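PDB 1SNY: sniffer CG10964-PA, which probably reduces carbonyl compounds with NADPH, as a short-chain dehydrogenase/reductase that binds NADP in a Rossmann fold. Local coordinates for residues 208-219 with 249-260; 106-114 with 130-141. All coordinates share one frame; numbering follows the deposited sequence.

In the fold
Both contacts belong to one parallel sheet and touch the same NADP, yet they join different kinds of element. Contact 2 is the more deeply buried: strand 105-108, inside the sheet, and the loop that follows it lie against helix 124-155. Contact 1 lies at the sheet's margin, where strand 213-217 is flanked by the short outermost strand 257-258, and is only partly buried. Its bonds are mainly between backbones, with charged groups at one end; contact 2 relies on asparagine side chains and apolar branches. Their centres are about 17 Å apart, and their nearest atoms come within about 5 Å without touching. Contact 1 meets the nicotinamide ring, contact 2 the adenine and both riboses.

Contact 1 of 2, residues 208-219 with 249-260; sequences YPQRIMCVSLHP and LGEKQNGGFVNY. With NAP (NADP nicotinamide-adenine-dinucleotide phosphate), chain B.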
loop_
_atom_site.group_PDB
_atom_site.type_symbol
_atom_site.label_atom_id
_atom_site.label_comp_id
_atom_site.label_asym_id
_atom_site.label_seq_id
_atom_site.Cartn_x
_atom_site.Cartn_y
_atom_site.Cartn_z
ATOM N N TYR A 208 18.495 7.585 -7.409
ATOM C CA TYR A 208 19.482 8.545 -6.925
ATOM C C TYR A 208 20.737 8.630 -7.794
ATOM O O TYR A 208 21.284 9.719 -7.991
ATOM C CB TYR A 208 19.892 8.232 -5.487
ATOM C CG TYR A 208 20.848 9.268 -4.936
ATOM C CD1 TYR A 208 20.440 10.586 -4.760
ATOM C CD2 TYR A 208 22.179 8.949 -4.665
ATOM C CE1 TYR A 208 21.333 11.569 -4.331
ATOM C CE2 TYR A 208 23.081 9.922 -4.239
ATOM C CZ TYR A 208 22.651 11.229 -4.075
ATOM O OH TYR A 208 23.535 12.202 -3.663
ATOM N N PRO A 209 21.225 7.486 -8.308
ATOM C CA PRO A 209 22.422 7.472 -9.159
ATOM C C PRO A 209 22.326 8.454 -10.325
ATOM O O PRO A 209 23.293 9.148 -10.639
ATOM C CB PRO A 209 22.484 6.028 -9.637
ATOM C CG PRO A 209 21.975 5.283 -8.460
ATOM C CD PRO A 209 20.779 6.109 -8.030
ATOM N N GLN A 210 21.163 8.497 -10.974
ATOM C CA GLN A 210 20.961 9.414 -12.094
ATOM C C GLN A 210 20.437 10.752 -11.587
ATOM O O GLN A 210 20.143 11.656 -12.372
ATOM C CB GLN A 210 19.979 8.834 -13.117
ATOM C CG GLN A 210 20.496 7.630 -13.888
ATOM C CD GLN A 210 20.368 6.329 -13.117
ATOM O OE1 GLN A 210 20.777 5.269 -13.590
ATOM N NE2 GLN A 210 19.788 6.401 -11.926
ATOM N N ARG A 211 20.329 10.868 -10.267
ATOM C CA ARG A 211 19.860 12.084 -9.613
ATOM C C ARG A 211 18.459 12.516 -10.043
ATOM O O ARG A 211 18.222 13.696 -10.304
ATOM C CB ARG A 211 20.852 13.227 -9.855
ATOM C CG ARG A 211 22.226 12.998 -9.244
ATOM C CD ARG A 211 22.142 12.943 -7.730
ATOM N NE ARG A 211 23.461 12.943 -7.100
ATOM C CZ ARG A 211 24.272 11.891 -7.034
ATOM N NH1 ARG A 211 23.915 10.726 -7.560
ATOM N NH2 ARG A 211 25.445 12.007 -6.427
ATOM N N ILE A 212 17.537 11.555 -10.120
ATOM C CA ILE A 212 16.155 11.836 -10.481
ATOM C C ILE A 212 15.382 11.921 -9.172
ATOM O O ILE A 212 15.348 10.966 -8.402
ATOM C CB ILE A 212 15.545 10.709 -11.359
ATOM C CG1 ILE A 212 16.304 10.616 -12.682
ATOM C CG2 ILE A 212 14.056 10.991 -11.605
ATOM C CD1 ILE A 212 15.875 9.429 -13.562
HETATM N N MSE A 213 14.773 13.070 -8.928
HETATM C CA MSE A 213 14.024 13.308 -7.700
HETATM C C MSE A 213 12.634 12.670 -7.711
HETATM O O MSE A 213 11.946 12.685 -8.731
HETATM C CB MSE A 213 13.900 14.824 -7.481
HETATM C CG MSE A 213 13.241 15.244 -6.176
HETATM SE SE MSE A 213 13.205 17.172 -5.977
HETATM C CE MSE A 213 11.534 17.530 -6.872
ATOM N N CYS A 214 12.235 12.083 -6.586
ATOM C CA CYS A 214 10.902 11.502 -6.481
ATOM C C CYS A 214 10.300 11.898 -5.152
ATOM O O CYS A 214 10.916 11.719 -4.094
ATOM C CB CYS A 214 10.918 9.976 -6.597
ATOM S SG CYS A 214 9.224 9.292 -6.664
ATOM N N VAL A 215 9.100 12.458 -5.202
ATOM C CA VAL A 215 8.439 12.882 -3.987
ATOM C C VAL A 215 6.951 12.640 -4.082
ATOM O O VAL A 215 6.376 12.664 -5.174
ATOM C CB VAL A 215 8.636 14.403 -3.724
ATOM C CG1 VAL A 215 10.122 14.765 -3.738
ATOM C CG2 VAL A 215 7.880 15.204 -4.770
ATOM N N SER A 216 6.334 12.387 -2.933
ATOM C CA SER A 216 4.893 12.227 -2.870
ATOM C C SER A 216 4.405 13.584 -2.396
ATOM O O SER A 216 5.022 14.200 -1.521
ATOM C CB SER A 216 4.489 11.170 -1.844
ATOM O OG SER A 216 4.703 9.866 -2.347
ATOM N N LEU A 217 3.306 14.054 -2.960
ATOM C CA LEU A 217 2.803 15.352 -2.561
ATOM C C LEU A 217 1.300 15.345 -2.336
ATOM O O LEU A 217 0.530 14.836 -3.148
ATOM C CB LEU A 217 3.195 16.405 -3.617
ATOM C CG LEU A 217 2.852 17.877 -3.349
ATOM C CD1 LEU A 217 3.906 18.768 -3.992
ATOM C CD2 LEU A 217 1.468 18.209 -3.882
ATOM N N HIS A 218 0.899 15.894 -1.196
ATOM C CA HIS A 218 -0.503 16.016 -0.835
ATOM C C HIS A 218 -0.869 17.429 -1.263
ATOM O O HIS A 218 -0.244 18.393 -0.824
ATOM C CB HIS A 218 -0.677 15.857 0.679
ATOM C CG HIS A 218 -2.036 16.239 1.175
ATOM N ND1 HIS A 218 -3.189 15.627 0.737
ATOM C CD2 HIS A 218 -2.427 17.180 2.070
ATOM C CE1 HIS A 218 -4.232 16.172 1.339
ATOM N NE2 HIS A 218 -3.797 17.117 2.152
ATOM N N PRO A 219 -1.873 17.569 -2.137
ATOM C CA PRO A 219 -2.316 18.870 -2.636
ATOM C C PRO A 219 -3.206 19.620 -1.655
ATOM O O PRO A 219 -3.743 20.678 -1.982
ATOM C CB PRO A 219 -3.063 18.495 -3.909
ATOM C CG PRO A 219 -3.749 17.219 -3.486
ATOM C CD PRO A 219 -2.645 16.478 -2.767
ATOM N N LEU A 249 11.453 22.331 -4.731
ATOM C CA LEU A 249 11.902 21.062 -4.168
ATOM C C LEU A 249 13.306 20.725 -4.649
ATOM O O LEU A 249 13.625 20.888 -5.827
ATOM C CB LEU A 249 10.936 19.934 -4.557
ATOM C CG LEU A 249 9.495 20.059 -4.054
ATOM C CD1 LEU A 249 8.645 18.940 -4.639
ATOM C CD2 LEU A 249 9.473 20.004 -2.527
ATOM N N GLY A 250 14.145 20.256 -3.730
ATOM C CA GLY A 250 15.510 19.906 -4.074
ATOM C C GLY A 250 15.925 18.568 -3.499
ATOM O O GLY A 250 15.090 17.836 -2.963
ATOM N N GLU A 251 17.216 18.261 -3.591
ATOM C CA GLU A 251 17.759 16.994 -3.104
ATOM C C GLU A 251 17.435 16.689 -1.645
ATOM O O GLU A 251 17.284 15.524 -1.267
ATOM C CB GLU A 251 19.277 16.953 -3.305
ATOM C CG GLU A 251 19.874 15.573 -3.090
ATOM C CD GLU A 251 21.304 15.454 -3.581
ATOM O OE1 GLU A 251 21.611 15.990 -4.668
ATOM O OE2 GLU A 251 22.121 14.807 -2.893
ATOM N N LYS A 252 17.322 17.730 -0.829
ATOM C CA LYS A 252 17.024 17.548 0.584
ATOM C C LYS A 252 15.640 16.956 0.824
ATOM O O LYS A 252 15.432 16.243 1.809
ATOM C CB LYS A 252 17.153 18.882 1.324
ATOM C CG LYS A 252 18.566 19.436 1.349
ATOM C CD LYS A 252 18.664 20.658 2.243
ATOM C CE LYS A 252 20.089 21.185 2.295
ATOM N NZ LYS A 252 21.044 20.109 2.677
ATOM N N GLN A 253 14.700 17.245 -0.075
ATOM C CA GLN A 253 13.339 16.733 0.058
ATOM C C GLN A 253 13.123 15.461 -0.759
ATOM O O GLN A 253 12.008 14.959 -0.838
ATOM C CB GLN A 253 12.320 17.782 -0.389
ATOM C CG GLN A 253 12.392 19.099 0.361
ATOM C CD GLN A 253 13.624 19.896 -0.005
ATOM O OE1 GLN A 253 13.835 20.230 -1.172
ATOM N NE2 GLN A 253 14.449 20.203 0.992
ATOM N N ASN A 254 14.191 14.948 -1.354
ATOM C CA ASN A 254 14.123 13.745 -2.177
ATOM C C ASN A 254 13.637 12.518 -1.412
ATOM O O ASN A 254 14.147 12.203 -0.334
ATOM C CB ASN A 254 15.491 13.463 -2.791
ATOM C CG ASN A 254 15.453 12.342 -3.801
ATOM O OD1 ASN A 254 14.457 12.165 -4.508
ATOM N ND2 ASN A 254 16.542 11.591 -3.895
ATOM N N GLY A 255 12.655 11.825 -1.987
ATOM C CA GLY A 255 12.105 10.640 -1.357
ATOM C C GLY A 255 11.168 10.977 -0.215
ATOM O O GLY A 255 10.787 10.106 0.567
ATOM N N GLY A 256 10.775 12.243 -0.131
ATOM C CA GLY A 256 9.905 12.675 0.943
ATOM C C GLY A 256 8.433 12.804 0.624
ATOM O O GLY A 256 7.994 12.680 -0.518
ATOM N N PHE A 257 7.670 13.063 1.675
ATOM C CA PHE A 257 6.236 13.232 1.601
ATOM C C PHE A 257 6.019 14.673 2.038
ATOM O O PHE A 257 6.304 15.042 3.188
ATOM C CB PHE A 257 5.581 12.240 2.564
ATOM C CG PHE A 257 4.082 12.199 2.506
ATOM C CD1 PHE A 257 3.379 12.755 1.437
ATOM C CD2 PHE A 257 3.367 11.559 3.521
ATOM C CE1 PHE A 257 1.988 12.677 1.380
ATOM C CE2 PHE A 257 1.981 11.472 3.479
ATOM C CZ PHE A 257 1.280 12.033 2.403
ATOM N N VAL A 258 5.555 15.504 1.116
ATOM C CA VAL A 258 5.352 16.904 1.444
ATOM C C VAL A 258 3.947 17.423 1.188
ATOM O O VAL A 258 3.218 16.930 0.323
ATOM C CB VAL A 258 6.351 17.805 0.678
ATOM C CG1 VAL A 258 7.769 17.290 0.871
ATOM C CG2 VAL A 258 5.991 17.850 -0.794
ATOM N N ASN A 259 3.587 18.433 1.968
ATOM C CA ASN A 259 2.298 19.095 1.876
ATOM C C ASN A 259 2.354 20.002 0.638
ATOM O O ASN A 259 3.419 20.173 0.037
ATOM C CB ASN A 259 2.081 19.900 3.164
ATOM C CG ASN A 259 0.651 20.373 3.337
ATOM O OD1 ASN A 259 -0.296 19.670 2.983
ATOM N ND2 ASN A 259 0.487 21.571 3.911
ATOM N N TYR A 260 1.221 20.576 0.247
ATOM C CA TYR A 260 1.187 21.429 -0.939
ATOM C C TYR A 260 2.044 22.689 -0.824
ATOM O O TYR A 260 2.380 23.308 -1.836
ATOM C CB TYR A 260 -0.257 21.809 -1.266
ATOM C CG TYR A 260 -0.917 22.679 -0.225
ATOM C CD1 TYR A 260 -0.736 24.062 -0.228
ATOM C CD2 TYR A 260 -1.725 22.121 0.759
ATOM C CE1 TYR A 260 -1.350 24.869 0.723
ATOM C CE2 TYR A 260 -2.343 22.918 1.716
ATOM C CZ TYR A 260 -2.152 24.292 1.691
ATOM O OH TYR A 260 -2.779 25.088 2.622
HETATM P PA NAP B . -10.802 14.020 -9.903
HETATM O O1A NAP B . -11.651 12.907 -9.745
HETATM O O2A NAP B . -11.255 15.447 -10.131
HETATM O O5B NAP B . -9.762 13.740 -11.086
HETATM C C5B NAP B . -9.154 12.427 -11.205
HETATM C C4B NAP B . -8.446 12.549 -12.591
HETATM O O4B NAP B . -7.754 11.236 -12.827
HETATM C C3B NAP B . -9.402 12.680 -13.819
HETATM O O3B NAP B . -8.736 13.521 -14.774
HETATM C C2B NAP B . -9.572 11.244 -14.268
HETATM O O2B NAP B . -10.017 11.041 -15.602
HETATM C C1B NAP B . -8.158 10.660 -14.045
HETATM N N9A NAP B . -8.242 9.209 -14.027
HETATM C C8A NAP B . -8.865 8.323 -13.170
HETATM N N7A NAP B . -8.717 7.048 -13.509
HETATM C C5A NAP B . -7.948 7.113 -14.661
HETATM C C6A NAP B . -7.467 6.083 -15.488
HETATM N N6A NAP B . -7.661 4.748 -15.334
HETATM N N1A NAP B . -6.699 6.467 -16.603
HETATM C C2A NAP B . -6.430 7.820 -16.871
HETATM N N3A NAP B . -6.897 8.855 -16.073
HETATM C C4A NAP B . -7.650 8.450 -14.981
HETATM O O3 NAP B . -9.845 14.112 -8.649
HETATM P PN NAP B . -8.729 15.134 -8.212
HETATM O O1N NAP B . -9.107 15.800 -6.955
HETATM O O2N NAP B . -8.480 16.012 -9.387
HETATM O O5D NAP B . -7.511 14.172 -7.893
HETATM C C5D NAP B . -6.178 14.466 -8.436
HETATM C C4D NAP B . -5.159 13.677 -7.633
HETATM O O4D NAP B . -4.998 14.278 -6.323
HETATM C C3D NAP B . -5.521 12.182 -7.352
HETATM O O3D NAP B . -4.352 11.338 -7.486
HETATM C C2D NAP B . -6.078 12.236 -5.937
HETATM O O2D NAP B . -6.040 10.995 -5.269
HETATM C C1D NAP B . -5.211 13.253 -5.297
HETATM N N1N NAP B . -5.777 14.012 -4.159
HETATM C C2N NAP B . -6.927 14.863 -4.224
HETATM C C3N NAP B . -7.321 15.508 -3.041
HETATM C C7N NAP B . -8.546 16.433 -3.052
HETATM O O7N NAP B . -8.833 16.963 -1.994
HETATM N N7N NAP B . -9.233 16.634 -4.144
HETATM C C4N NAP B . -6.586 15.323 -1.783
HETATM C C5N NAP B . -5.456 14.468 -1.784
HETATM C C6N NAP B . -5.037 13.803 -2.965
HETATM P P2B NAP B . -11.601 10.899 -16.009
HETATM O O1X NAP B . -12.147 12.329 -16.056
HETATM O O2X NAP B . -11.491 10.253 -17.351
HETATM O O3X NAP B . -12.278 10.072 -14.926
HETATM O O HOH W 1 16.845 10.189 -6.236
#
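Ser-216 and Phe-257 form a parallel bridge, and the backbone bonds around them follow one repeat. Ser-216 N donates to Gly-256 O, Val-258 N donates to Ser-216 O at 3.0 Å, and His-218 N in turn reaches Val-258 O. Before the bridge, Gly-255 N meets Cys-214 O from within the type II turn Gln-253 to Gly-256.

Where the second backbone turns aside, a side chain takes over. With CG of Asn-254 anti to the backbone N (chi1 -172°), OD1 accepts from Cys-214 N at 3.0 Å along a nearly straight bond. ND2 of the same amide donates to a water that in turn donates a hydrogen bond to Ile-212 O, so the amide ties down two successive peptides.

Strands 213-217 and 257-258 form the pair at one edge of the chain's Rossmann-type sheet, the fold of the SDR family, connected by helix 235-248 in a beta-alpha-beta crossover. The odd-numbered residues of the inner strand bond to strand 167-171.

At the charged end Tyr-208 OH donates to Glu-251 OE2 at 3.1 Å, meeting it from above the carboxylate plane, while the Arg-211 guanidinium lies over a face of the tyrosine ring. Arg-211 NE stays 4.3 Å from Glu-251 OE1, beyond a salt bridge.

Apolar contact is closest between CE of Met-213, a selenomethionine, and Leu-249 CB at 3.4 Å, tight for two carbons. Val-215 CG2 touches CD1 of the same leucine, and Leu-217 CD1 lies 3.9 Å from Val-258 CG2.

At the cofactor end, the His-218 ring and the Asn-259 amide run side by side, their planes 18° apart; Asn-259 ND2 is held by Asp-261. His-218 ND1 and Pro-219 CD both come within 3.6 Å of C5N of the nicotinamide.

Contact 2 of 2, residues 106-114 with 130-141; sequences LFNNAGIAP and TLQTNTVVPIML. With NAP (NADP nicotinamide-adenine-dinucleotide phosphate), chain B.
Ile-112 has more of its surface buried here than any other residue, and its backbone is gripped at both ends by the amide of Asn-134. Ile-112 N donates to Asn-134 OD1 at 2.9 Å, in the carbonyl plane and on a lone pair, while Asn-134 ND2 returns a bond of 2.8 Å to Ile-112 O. The grip sets the loop after the NNAG sequence (Asn-108 to Gly-111) of the SDR Rossmann fold, where Asn-109 O accepts from NADP O3D. Ser-192 is a second acceptor for ND2, which helps fix the amide's rotation.

The Ile-112 side chain forks between helix and cofactor. CG1 stands between backbone N and carbonyl carbon (chi1 55°), which carries CD1 to 3.8 Å from Thr-133 CB and puts CG2 3.5 Å from N7A of the adenine.

Asn-108 lies against Pro-138, its CG 3.7 Å from Pro-138 CB. Its ND2 makes a weak bond to Pro-138 O; the stronger partner is Asn-170. Beside it, Leu-141 CD2 packs on both Asn-108 OD1 and Leu-106 CD1. The strand and helix run nearly antiparallel here, at 170°, and the helix also packs on the second subunit, Leu-131 against Val-136 of that chain.

Thr-130 turns its hydroxyl to the Pro-114 ring, OG1 3.5 Å from CD; that hydroxyl is bonded to Glu-126 O. Further along the helix a wide turn sends Val-137 N to Gln-132 O, and Pro-138 has no N-H to offer; Thr-133 O instead accepts from a water 2.9 Å away that also donates to Ala-110 O.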
loop_
_atom_site.group_PDB
_atom_site.type_symbol
_atom_site.label_atom_id
_atom_site.label_comp_id
_atom_site.label_asym_id
_atom_site.label_seq_id
_atom_site.Cartn_x
_atom_site.Cartn_y
_atom_site.Cartn_z
ATOM N N LEU A 106 7.626 13.813 -14.560
ATOM C CA LEU A 106 6.502 12.908 -14.714
ATOM C C LEU A 106 5.656 13.238 -13.503
ATOM O O LEU A 106 6.110 13.085 -12.365
ATOM C CB LEU A 106 6.930 11.434 -14.652
ATOM C CG LEU A 106 5.791 10.442 -14.348
ATOM C CD1 LEU A 106 4.742 10.498 -15.455
ATOM C CD2 LEU A 106 6.347 9.030 -14.204
ATOM N N PHE A 107 4.440 13.715 -13.744
ATOM C CA PHE A 107 3.554 14.054 -12.647
ATOM C C PHE A 107 2.354 13.120 -12.657
ATOM O O PHE A 107 1.389 13.346 -13.395
ATOM C CB PHE A 107 3.107 15.516 -12.760
ATOM C CG PHE A 107 2.603 16.106 -11.467
ATOM C CD1 PHE A 107 2.746 17.467 -11.212
ATOM C CD2 PHE A 107 1.987 15.307 -10.508
ATOM C CE1 PHE A 107 2.285 18.023 -10.023
ATOM C CE2 PHE A 107 1.519 15.857 -9.310
ATOM C CZ PHE A 107 1.670 17.213 -9.070
ATOM N N ASN A 108 2.449 12.056 -11.855
ATOM C CA ASN A 108 1.392 11.059 -11.706
ATOM C C ASN A 108 0.259 11.703 -10.923
ATOM O O ASN A 108 0.313 11.778 -9.695
ATOM C CB ASN A 108 1.910 9.838 -10.925
ATOM C CG ASN A 108 2.700 8.876 -11.791
ATOM O OD1 ASN A 108 2.245 8.481 -12.860
ATOM N ND2 ASN A 108 3.883 8.478 -11.323
ATOM N N ASN A 109 -0.778 12.150 -11.623
ATOM C CA ASN A 109 -1.891 12.817 -10.958
ATOM C C ASN A 109 -3.168 12.007 -11.012
ATOM O O ASN A 109 -4.014 12.120 -10.130
ATOM C CB ASN A 109 -2.123 14.190 -11.589
ATOM C CG ASN A 109 -3.352 14.884 -11.041
ATOM O OD1 ASN A 109 -3.394 15.275 -9.873
ATOM N ND2 ASN A 109 -4.364 15.033 -11.882
ATOM N N ALA A 110 -3.302 11.194 -12.054
ATOM C CA ALA A 110 -4.478 10.356 -12.228
ATOM C C ALA A 110 -4.716 9.496 -10.994
ATOM O O ALA A 110 -3.832 8.765 -10.552
ATOM C CB ALA A 110 -4.310 9.467 -13.451
ATOM N N GLY A 111 -5.921 9.583 -10.448
ATOM C CA GLY A 111 -6.256 8.801 -9.276
ATOM C C GLY A 111 -7.757 8.659 -9.144
ATOM O O GLY A 111 -8.506 9.366 -9.816
ATOM N N ILE A 112 -8.194 7.733 -8.295
ATOM C CA ILE A 112 -9.613 7.511 -8.052
ATOM C C ILE A 112 -9.826 7.254 -6.571
ATOM O O ILE A 112 -8.926 6.790 -5.876
ATOM C CB ILE A 112 -10.163 6.291 -8.828
ATOM C CG1 ILE A 112 -9.338 5.051 -8.496
ATOM C CG2 ILE A 112 -10.177 6.586 -10.323
ATOM C CD1 ILE A 112 -9.837 3.754 -9.147
ATOM N N ALA A 113 -11.025 7.569 -6.096
ATOM C CA ALA A 113 -11.391 7.360 -4.703
ATOM C C ALA A 113 -12.825 6.860 -4.681
ATOM O O ALA A 113 -13.750 7.607 -4.998
ATOM C CB ALA A 113 -11.279 8.669 -3.923
ATOM N N PRO A 114 -13.034 5.584 -4.323
ATOM C CA PRO A 114 -14.405 5.069 -4.290
ATOM C C PRO A 114 -15.203 5.730 -3.174
ATOM O O PRO A 114 -14.644 6.427 -2.331
ATOM C CB PRO A 114 -14.203 3.581 -4.055
ATOM C CG PRO A 114 -12.977 3.563 -3.174
ATOM C CD PRO A 114 -12.076 4.562 -3.862
ATOM N N THR A 130 -8.802 0.152 -7.058
ATOM C CA THR A 130 -8.201 1.373 -6.531
ATOM C C THR A 130 -6.689 1.184 -6.475
ATOM O O THR A 130 -5.928 2.080 -6.826
ATOM C CB THR A 130 -8.750 1.711 -5.137
ATOM O OG1 THR A 130 -10.158 1.955 -5.235
ATOM C CG2 THR A 130 -8.072 2.963 -4.578
ATOM N N LEU A 131 -6.260 0.008 -6.040
ATOM C CA LEU A 131 -4.837 -0.277 -5.980
ATOM C C LEU A 131 -4.210 -0.263 -7.380
ATOM O O LEU A 131 -3.074 0.169 -7.557
ATOM C CB LEU A 131 -4.611 -1.622 -5.290
ATOM C CG LEU A 131 -4.800 -1.585 -3.767
ATOM C CD1 LEU A 131 -4.969 -2.994 -3.225
ATOM C CD2 LEU A 131 -3.596 -0.896 -3.113
ATOM N N GLN A 132 -4.942 -0.727 -8.389
ATOM C CA GLN A 132 -4.379 -0.727 -9.740
ATOM C C GLN A 132 -4.168 0.679 -10.311
ATOM O O GLN A 132 -3.116 0.976 -10.870
ATOM C CB GLN A 132 -5.276 -1.535 -10.693
ATOM C CG GLN A 132 -4.755 -1.549 -12.106
ATOM C CD GLN A 132 -5.656 -2.320 -13.033
ATOM O OE1 GLN A 132 -6.828 -1.984 -13.185
ATOM N NE2 GLN A 132 -5.117 -3.364 -13.653
ATOM N N THR A 133 -5.157 1.550 -10.159
ATOM C CA THR A 133 -5.068 2.908 -10.687
ATOM C C THR A 133 -4.205 3.865 -9.858
ATOM O O THR A 133 -3.444 4.661 -10.413
ATOM C CB THR A 133 -6.472 3.544 -10.827
ATOM O OG1 THR A 133 -7.217 2.851 -11.838
ATOM C CG2 THR A 133 -6.355 5.018 -11.202
ATOM N N ASN A 134 -4.319 3.782 -8.536
ATOM C CA ASN A 134 -3.561 4.683 -7.667
ATOM C C ASN A 134 -2.150 4.218 -7.326
ATOM O O ASN A 134 -1.303 5.024 -6.922
ATOM C CB ASN A 134 -4.329 4.915 -6.358
ATOM C CG ASN A 134 -5.583 5.741 -6.560
ATOM O OD1 ASN A 134 -5.995 5.999 -7.688
ATOM N ND2 ASN A 134 -6.207 6.153 -5.459
ATOM N N THR A 135 -1.878 2.932 -7.494
ATOM C CA THR A 135 -0.561 2.415 -7.121
ATOM C C THR A 135 0.231 1.804 -8.271
ATOM O O THR A 135 1.348 2.238 -8.584
ATOM C CB THR A 135 -0.703 1.357 -6.006
ATOM O OG1 THR A 135 -1.522 1.879 -4.952
ATOM C CG2 THR A 135 0.674 0.957 -5.454
ATOM N N VAL A 136 -0.355 0.797 -8.909
ATOM C CA VAL A 136 0.316 0.113 -10.004
ATOM C C VAL A 136 0.594 1.019 -11.200
ATOM O O VAL A 136 1.693 0.993 -11.750
ATOM C CB VAL A 136 -0.504 -1.118 -10.446
ATOM C CG1 VAL A 136 0.208 -1.836 -11.590
ATOM C CG2 VAL A 136 -0.671 -2.067 -9.269
ATOM N N VAL A 137 -0.387 1.828 -11.599
ATOM C CA VAL A 137 -0.199 2.729 -12.734
ATOM C C VAL A 137 0.989 3.675 -12.536
ATOM O O VAL A 137 1.878 3.759 -13.377
ATOM C CB VAL A 137 -1.484 3.546 -13.019
ATOM C CG1 VAL A 137 -1.171 4.700 -13.970
ATOM C CG2 VAL A 137 -2.550 2.635 -13.653
ATOM N N PRO A 138 1.027 4.401 -11.409
ATOM C CA PRO A 138 2.165 5.306 -11.215
ATOM C C PRO A 138 3.518 4.588 -11.288
ATOM O O PRO A 138 4.488 5.140 -11.799
ATOM C CB PRO A 138 1.898 5.894 -9.831
ATOM C CG PRO A 138 0.406 5.912 -9.757
ATOM C CD PRO A 138 0.029 4.561 -10.339
ATOM N N ILE A 139 3.585 3.366 -10.764
ATOM C CA ILE A 139 4.838 2.606 -10.782
ATOM C C ILE A 139 5.192 2.214 -12.215
ATOM O O ILE A 139 6.331 2.351 -12.649
ATOM C CB ILE A 139 4.739 1.306 -9.930
ATOM C CG1 ILE A 139 4.573 1.656 -8.445
ATOM C CG2 ILE A 139 5.973 0.433 -10.159
ATOM C CD1 ILE A 139 4.362 0.440 -7.545
HETATM N N MSE A 140 4.203 1.724 -12.948
HETATM C CA MSE A 140 4.446 1.311 -14.320
HETATM C C MSE A 140 4.729 2.474 -15.261
HETATM O O MSE A 140 5.529 2.332 -16.184
HETATM C CB MSE A 140 3.281 0.467 -14.836
HETATM C CG MSE A 140 3.101 -0.852 -14.081
HETATM SE SE MSE A 140 4.652 -2.007 -14.030
HETATM C CE MSE A 140 4.546 -2.759 -15.843
ATOM N N LEU A 141 4.099 3.623 -15.036
ATOM C CA LEU A 141 4.364 4.775 -15.890
ATOM C C LEU A 141 5.766 5.292 -15.573
ATOM O O LEU A 141 6.495 5.719 -16.465
ATOM C CB LEU A 141 3.327 5.886 -15.671
ATOM C CG LEU A 141 3.430 7.059 -16.658
ATOM C CD1 LEU A 141 3.484 6.528 -18.092
ATOM C CD2 LEU A 141 2.242 7.989 -16.494
HETATM P PA NAP B . -10.802 14.020 -9.903
HETATM O O1A NAP B . -11.651 12.907 -9.745
HETATM O O2A NAP B . -11.255 15.447 -10.131
HETATM O O5B NAP B . -9.762 13.740 -11.086
HETATM C C5B NAP B . -9.154 12.427 -11.205
HETATM C C4B NAP B . -8.446 12.549 -12.591
HETATM O O4B NAP B . -7.754 11.236 -12.827
HETATM C C3B NAP B . -9.402 12.680 -13.819
HETATM O O3B NAP B . -8.736 13.521 -14.774
HETATM C C2B NAP B . -9.572 11.244 -14.268
HETATM O O2B NAP B . -10.017 11.041 -15.602
HETATM C C1B NAP B . -8.158 10.660 -14.045
HETATM N N9A NAP B . -8.242 9.209 -14.027
HETATM C C8A NAP B . -8.865 8.323 -13.170
HETATM N N7A NAP B . -8.717 7.048 -13.509
HETATM C C5A NAP B . -7.948 7.113 -14.661
HETATM C C6A NAP B . -7.467 6.083 -15.488
HETATM N N6A NAP B . -7.661 4.748 -15.334
HETATM N N1A NAP B . -6.699 6.467 -16.603
HETATM C C2A NAP B . -6.430 7.820 -16.871
HETATM N N3A NAP B . -6.897 8.855 -16.073
HETATM C C4A NAP B . -7.650 8.450 -14.981
HETATM O O3 NAP B . -9.845 14.112 -8.649
HETATM P PN NAP B . -8.729 15.134 -8.212
HETATM O O1N NAP B . -9.107 15.800 -6.955
HETATM O O2N NAP B . -8.480 16.012 -9.387
HETATM O O5D NAP B . -7.511 14.172 -7.893
HETATM C C5D NAP B . -6.178 14.466 -8.436
HETATM C C4D NAP B . -5.159 13.677 -7.633
HETATM O O4D NAP B . -4.998 14.278 -6.323
HETATM C C3D NAP B . -5.521 12.182 -7.352
HETATM O O3D NAP B . -4.352 11.338 -7.486
HETATM C C2D NAP B . -6.078 12.236 -5.937
HETATM O O2D NAP B . -6.040 10.995 -5.269
HETATM C C1D NAP B . -5.211 13.253 -5.297
HETATM N N1N NAP B . -5.777 14.012 -4.159
HETATM C C2N NAP B . -6.927 14.863 -4.224
HETATM C C3N NAP B . -7.321 15.508 -3.041
HETATM C C7N NAP B . -8.546 16.433 -3.052
HETATM O O7N NAP B . -8.833 16.963 -1.994
HETATM N N7N NAP B . -9.233 16.634 -4.144
HETATM C C4N NAP B . -6.586 15.323 -1.783
HETATM C C5N NAP B . -5.456 14.468 -1.784
HETATM C C6N NAP B . -5.037 13.803 -2.965
HETATM P P2B NAP B . -11.601 10.899 -16.009
HETATM O O1X NAP B . -12.147 12.329 -16.056
HETATM O O2X NAP B . -11.491 10.253 -17.351
HETATM O O3X NAP B . -12.278 10.072 -14.926
HETATM O O HOH W 2 -2.556 7.008 -11.881
#